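Local coordinates for protein Amuc_1100 (Akkermansia muciniphila, PDB 6KNY) that is of uncharacterized function and is probably held in the membrane by a transmembrane helix that was left out of the crystallised construct, at residues S63-T68 / L273-Q278; E76-R81 / S99-F104. All blocks are in the same frame, centred on the assembly; numbering follows the deposited sequence.

Interaction 1: S63-T68 / L273-Q278; sequences SALVPT and LVHFNQ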
loop_
_atom_site.group_PDB
_atom_site.type_symbol
_atom_site.label_atom_id
_atom_site.label_comp_id
_atom_site.label_asym_id
_atom_site.label_seq_id
_atom_site.Cartn_x
_atom_site.Cartn_y
_atom_site.Cartn_z
ATOM N N SER A 63 -11.986 6.837 0.137
ATOM C CA SER A 63 -12.541 5.708 -0.619
ATOM C C SER A 63 -13.404 6.111 -1.811
ATOM O O SER A 63 -13.769 5.224 -2.607
ATOM C CB SER A 63 -13.378 4.767 0.284
ATOM O OG SER A 63 -12.547 4.053 1.199
ATOM N N ALA A 64 -13.757 7.392 -1.968
ATOM C CA ALA A 64 -14.513 7.783 -3.161
ATOM C C ALA A 64 -13.703 7.456 -4.408
ATOM O O ALA A 64 -12.586 7.950 -4.581
ATOM C CB ALA A 64 -14.859 9.272 -3.125
ATOM N N LEU A 65 -14.271 6.619 -5.273
ATOM C CA LEU A 65 -13.646 6.247 -6.536
ATOM C C LEU A 65 -13.991 7.275 -7.610
ATOM O O LEU A 65 -15.171 7.638 -7.775
ATOM C CB LEU A 65 -14.113 4.856 -6.964
ATOM C CG LEU A 65 -13.819 3.721 -5.951
ATOM C CD1 LEU A 65 -14.248 2.351 -6.451
ATOM C CD2 LEU A 65 -12.356 3.686 -5.540
ATOM N N VAL A 66 -12.972 7.729 -8.339
ATOM C CA VAL A 66 -13.135 8.838 -9.281
ATOM C C VAL A 66 -12.758 8.354 -10.677
ATOM O O VAL A 66 -12.058 7.338 -10.817
ATOM C CB VAL A 66 -12.299 10.063 -8.859
ATOM C CG1 VAL A 66 -12.753 10.562 -7.508
ATOM C CG2 VAL A 66 -10.820 9.732 -8.842
ATOM N N PRO A 67 -13.222 9.024 -11.732
ATOM C CA PRO A 67 -12.929 8.556 -13.092
ATOM C C PRO A 67 -11.433 8.480 -13.339
ATOM O O PRO A 67 -10.689 9.412 -13.050
ATOM C CB PRO A 67 -13.593 9.617 -13.975
ATOM C CG PRO A 67 -14.719 10.129 -13.097
ATOM C CD PRO A 67 -14.097 10.211 -11.750
ATOM N N THR A 68 -11.001 7.354 -13.883
ATOM C CA THR A 68 -9.592 7.092 -14.126
ATOM C C THR A 68 -9.484 6.275 -15.407
ATOM O O THR A 68 -10.182 5.263 -15.557
ATOM C CB THR A 68 -8.978 6.341 -12.927
ATOM O OG1 THR A 68 -9.309 7.032 -11.701
ATOM C CG2 THR A 68 -7.464 6.233 -13.057
ATOM N N LEU A 273 -6.194 -3.584 3.120
ATOM C CA LEU A 273 -6.646 -2.208 2.952
ATOM C C LEU A 273 -8.169 -2.206 2.914
ATOM O O LEU A 273 -8.775 -2.936 2.125
ATOM C CB LEU A 273 -6.075 -1.631 1.657
ATOM C CG LEU A 273 -6.580 -0.266 1.170
ATOM C CD1 LEU A 273 -6.220 0.838 2.168
ATOM C CD2 LEU A 273 -6.056 0.033 -0.263
ATOM N N VAL A 274 -8.796 -1.395 3.755
ATOM C CA VAL A 274 -10.250 -1.406 3.879
ATOM C C VAL A 274 -10.815 -0.327 2.955
ATOM O O VAL A 274 -10.598 0.869 3.184
ATOM C CB VAL A 274 -10.670 -1.192 5.339
ATOM C CG1 VAL A 274 -12.188 -1.132 5.473
ATOM C CG2 VAL A 274 -10.068 -2.316 6.219
ATOM N N HIS A 275 -11.521 -0.742 1.894
ATOM C CA HIS A 275 -12.230 0.208 1.040
ATOM C C HIS A 275 -13.692 0.296 1.481
ATOM O O HIS A 275 -14.442 -0.679 1.354
ATOM C CB HIS A 275 -12.171 -0.165 -0.441
ATOM C CG HIS A 275 -12.876 0.841 -1.305
ATOM N ND1 HIS A 275 -14.176 0.676 -1.743
ATOM C CD2 HIS A 275 -12.494 2.071 -1.731
ATOM C CE1 HIS A 275 -14.549 1.740 -2.434
ATOM N NE2 HIS A 275 -13.541 2.593 -2.456
ATOM N N PHE A 276 -14.102 1.472 1.954
ATOM C CA PHE A 276 -15.490 1.719 2.346
ATOM C C PHE A 276 -16.341 1.972 1.109
ATOM O O PHE A 276 -16.004 2.815 0.275
ATOM C CB PHE A 276 -15.557 2.898 3.317
ATOM C CG PHE A 276 -14.877 2.609 4.613
ATOM C CD1 PHE A 276 -15.556 1.958 5.639
ATOM C CD2 PHE A 276 -13.546 2.938 4.799
ATOM C CE1 PHE A 276 -14.909 1.640 6.839
ATOM C CE2 PHE A 276 -12.889 2.618 5.988
ATOM C CZ PHE A 276 -13.572 1.968 7.005
ATOM N N ASN A 277 -17.441 1.231 0.985
ATOM C CA ASN A 277 -18.142 1.141 -0.287
ATOM C C ASN A 277 -19.305 2.121 -0.403
ATOM O O ASN A 277 -19.460 2.762 -1.445
ATOM C CB ASN A 277 -18.635 -0.292 -0.509
ATOM C CG ASN A 277 -17.503 -1.238 -0.866
ATOM O OD1 ASN A 277 -16.477 -0.807 -1.423
ATOM N ND2 ASN A 277 -17.661 -2.528 -0.524
ATOM N N GLN A 278 -20.121 2.243 0.628
ATOM C CA GLN A 278 -21.302 3.105 0.492
ATOM C C GLN A 278 -21.646 3.707 1.853
ATOM O O GLN A 278 -22.751 3.523 2.372
ATOM C CB GLN A 278 -22.473 2.312 -0.122
ATOM C CG GLN A 278 -23.094 1.213 0.746
ATOM C CD GLN A 278 -22.623 -0.193 0.401
ATOM O OE1 GLN A 278 -22.070 -0.441 -0.673
ATOM N NE2 GLN A 278 -22.838 -1.126 1.324
#

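Interaction 2: E76-R81 / S99-F104; sequences ELKTFR and SSWLGF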
loop_
_atom_site.group_PDB
_atom_site.type_symbol
_atom_site.label_atom_id
_atom_site.label_comp_id
_atom_site.label_asym_id
_atom_site.label_seq_id
_atom_site.Cartn_x
_atom_site.Cartn_y
_atom_site.Cartn_z
ATOM N N GLU A 76 0.347 7.255 -13.607
ATOM C CA GLU A 76 0.500 7.503 -12.172
ATOM C C GLU A 76 1.399 6.448 -11.526
ATOM O O GLU A 76 2.236 6.766 -10.670
ATOM C CB GLU A 76 -0.872 7.531 -11.494
ATOM C CG GLU A 76 -0.823 7.948 -10.030
ATOM C CD GLU A 76 -2.200 7.940 -9.373
ATOM O OE1 GLU A 76 -3.045 7.094 -9.747
ATOM O OE2 GLU A 76 -2.440 8.793 -8.492
ATOM N N LEU A 77 1.241 5.186 -11.931
ATOM C CA LEU A 77 2.084 4.115 -11.402
ATOM C C LEU A 77 3.570 4.370 -11.674
ATOM O O LEU A 77 4.417 4.238 -10.780
ATOM C CB LEU A 77 1.650 2.777 -12.004
ATOM C CG LEU A 77 2.560 1.563 -11.755
ATOM C CD1 LEU A 77 2.710 1.255 -10.243
ATOM C CD2 LEU A 77 2.093 0.337 -12.540
ATOM N N LYS A 78 3.880 4.718 -12.919
ATOM C CA LYS A 78 5.257 4.982 -13.323
ATOM C C LYS A 78 5.840 6.153 -12.543
ATOM O O LYS A 78 6.978 6.098 -12.079
ATOM C CB LYS A 78 5.330 5.261 -14.825
ATOM C CG LYS A 78 5.708 4.049 -15.662
ATOM C CD LYS A 78 5.021 4.080 -17.018
ATOM C CE LYS A 78 4.979 2.697 -17.648
ATOM N NZ LYS A 78 6.119 2.478 -18.580
ATOM N N THR A 79 5.051 7.213 -12.407
ATOM C CA THR A 79 5.489 8.406 -11.681
ATOM C C THR A 79 5.787 8.074 -10.225
ATOM O O THR A 79 6.836 8.448 -9.688
ATOM C CB THR A 79 4.420 9.496 -11.760
ATOM O OG1 THR A 79 4.195 9.854 -13.129
ATOM C CG2 THR A 79 4.835 10.728 -10.948
ATOM N N PHE A 80 4.860 7.371 -9.570
ATOM C CA PHE A 80 5.060 6.973 -8.178
ATOM C C PHE A 80 6.301 6.108 -8.037
ATOM O O PHE A 80 7.081 6.269 -7.091
ATOM C CB PHE A 80 3.831 6.220 -7.663
ATOM C CG PHE A 80 2.656 7.115 -7.327
ATOM C CD1 PHE A 80 2.820 8.491 -7.239
ATOM C CD2 PHE A 80 1.398 6.575 -7.086
ATOM C CE1 PHE A 80 1.745 9.315 -6.927
ATOM C CE2 PHE A 80 0.315 7.401 -6.764
ATOM C CZ PHE A 80 0.491 8.765 -6.685
ATOM N N ARG A 81 6.500 5.186 -8.977
ATOM C CA ARG A 81 7.652 4.289 -8.907
ATOM C C ARG A 81 8.952 5.072 -9.015
ATOM O O ARG A 81 9.884 4.874 -8.223
ATOM C CB ARG A 81 7.568 3.225 -10.005
ATOM C CG ARG A 81 8.890 2.467 -10.217
ATOM C CD ARG A 81 8.689 1.161 -10.943
ATOM N NE ARG A 81 9.949 0.448 -11.144
ATOM C CZ ARG A 81 10.828 0.729 -12.104
ATOM N NH1 ARG A 81 10.586 1.713 -12.957
ATOM N NH2 ARG A 81 11.951 0.023 -12.206
ATOM N N SER A 99 9.677 -4.666 -5.603
ATOM C CA SER A 99 9.106 -3.716 -4.640
ATOM C C SER A 99 8.765 -2.374 -5.280
ATOM O O SER A 99 7.737 -1.750 -4.947
ATOM C CB SER A 99 10.066 -3.464 -3.482
ATOM O OG SER A 99 10.043 -4.529 -2.569
ATOM N N SER A 100 9.635 -1.892 -6.175
ATOM C CA SER A 100 9.478 -0.519 -6.649
ATOM C C SER A 100 8.212 -0.361 -7.466
ATOM O O SER A 100 7.748 0.763 -7.638
ATOM C CB SER A 100 10.683 -0.078 -7.485
ATOM O OG SER A 100 10.777 -0.838 -8.685
ATOM N N TRP A 101 7.619 -1.460 -7.925
ATOM C CA TRP A 101 6.379 -1.389 -8.680
ATOM C C TRP A 101 5.139 -1.362 -7.796
ATOM O O TRP A 101 4.023 -1.362 -8.327
ATOM C CB TRP A 101 6.289 -2.559 -9.652
ATOM C CG TRP A 101 7.113 -2.340 -10.869
ATOM C CD1 TRP A 101 8.336 -2.897 -11.153
ATOM C CD2 TRP A 101 6.790 -1.492 -11.982
ATOM N NE1 TRP A 101 8.785 -2.448 -12.371
ATOM C CE2 TRP A 101 7.861 -1.585 -12.901
ATOM C CE3 TRP A 101 5.706 -0.660 -12.285
ATOM C CZ2 TRP A 101 7.876 -0.876 -14.104
ATOM C CZ3 TRP A 101 5.721 0.042 -13.485
ATOM C CH2 TRP A 101 6.801 -0.064 -14.377
ATOM N N LEU A 102 5.304 -1.375 -6.469
ATOM C CA LEU A 102 4.225 -1.128 -5.511
ATOM C C LEU A 102 3.103 -2.166 -5.587
ATOM O O LEU A 102 1.958 -1.866 -5.227
ATOM C CB LEU A 102 3.646 0.281 -5.701
ATOM C CG LEU A 102 4.639 1.396 -5.373
ATOM C CD1 LEU A 102 4.114 2.744 -5.870
ATOM C CD2 LEU A 102 4.952 1.437 -3.876
ATOM N N GLY A 103 3.406 -3.375 -6.062
ATOM C CA GLY A 103 2.423 -4.424 -6.262
ATOM C C GLY A 103 1.761 -4.443 -7.623
ATOM O O GLY A 103 0.893 -5.298 -7.868
ATOM N N PHE A 104 2.134 -3.539 -8.526
ATOM C CA PHE A 104 1.425 -3.401 -9.792
ATOM C C PHE A 104 2.334 -3.655 -10.995
ATOM O O PHE A 104 2.112 -3.088 -12.073
ATOM C CB PHE A 104 0.796 -2.011 -9.898
ATOM C CG PHE A 104 -0.185 -1.670 -8.789
ATOM C CD1 PHE A 104 -1.547 -1.950 -8.928
ATOM C CD2 PHE A 104 0.244 -1.027 -7.632
ATOM C CE1 PHE A 104 -2.454 -1.589 -7.925
ATOM C CE2 PHE A 104 -0.660 -0.670 -6.623
ATOM C CZ PHE A 104 -1.998 -0.959 -6.764
#

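Interaction 1: S63-T68 / L273-Q278
Ser63, His275 and Leu65 carry this contact between the loop that precedes helix 70-91 and the end of strand 265-276. Ser63 has the most surface buried and grips the strand with two polar groups. Its carbonyl accepts a hydrogen bond from the imidazole, with His275 NE2 2.6 Å from Ser63 O. The donor lies in the carbonyl plane, on a lone pair, but the N-H...O angle is a bent 141° and the oxygen sits somewhat out of the ring plane. The side chain of Ser63 turns to the strand backbone, where Phe276 N donates to Ser63 OG at 3.1 Å. The same hydroxyl lies at the edge of the Phe276 ring. The His275 ring reaches across because its CG is anti to the backbone N (chi1 -179°). Its other nitrogen is also bonded: His275 ND1 donates in the ring plane to Asn277 OD1 at 2.8 Å. Two acceptors thus fix the ring's rotation, and both nitrogens act as donors, which may favour the protonated form. Leu65 crosses the ring obliquely, with Leu65 CD2 3.5 Å from His275 NE2. Helix 117-134 lies beside the contact: its Phe122 touches Leu65 and meets His275 edge-to-face. Strand 170-181 runs antiparallel to strand 265-276 and is joined to it by a backbone hydrogen bond between His275 and Thr171.

Interaction 2: E76-R81 / S99-F104
A cation-pi stack, backed by a small apolar cluster, joins helix 70-91 to the type I' beta turn Trp101-Phe104 that follows the short helix 97-100. The guanidinium of Arg81 lies nearly flat on the Trp101 indole, with planes 12° apart. It sits off-centre, Arg81 CZ being 4.2 Å from the centroid of the five-membered ring. The extended chain, with CG anti to the backbone N, also lays Arg81 CD over the six-membered ring in a CH-pi contact, 3.5 Å from its centroid. Among the polar contacts, Arg81 NE donates to Ser100 OG at 2.9 Å, and Arg81 NH2 forms a salt bridge with Asp97. Residues of helix 97-100 thus hold the guanidinium at two points, Ser100 OG and Asp97 OD1. Ser100 OG also hydrogen-bonds Asp97 O, which helps to position it. The apolar contacts centre on Leu77, which crosses the indole at about a right angle. Leu77 CG lies in plane at the ring edge, and Leu77 CD2 is 3.8 Å from both Trp101 CE3 and Phe104 CB. One helical turn along from Leu77, Phe80 CB meets Leu102 CD1 at 3.9 Å. The turn itself is closed by Phe104 N, which donates to Trp101 O at 2.9 Å.

How the interactions relate
Helix 70-91 connects the two contacts. Residues 63-68 of interaction 1 run up to its start, and residues 76-81 of interaction 2 lie further along it. In sequence, both segments of interaction 2 fall between those of interaction 1. The centres are 19 Å apart and the nearest atoms about 6 Å, so the two do not touch. Helix 117-134 borders both: Ser118 meets Leu65, while Leu124 meets Phe80 and Phe104. The characters differ. Interaction 1 is small and mainly polar, and fixes a loop to a sheet strand. Interaction 2 buries more surface, 442 against 185 Å², and joins a helix to a turn.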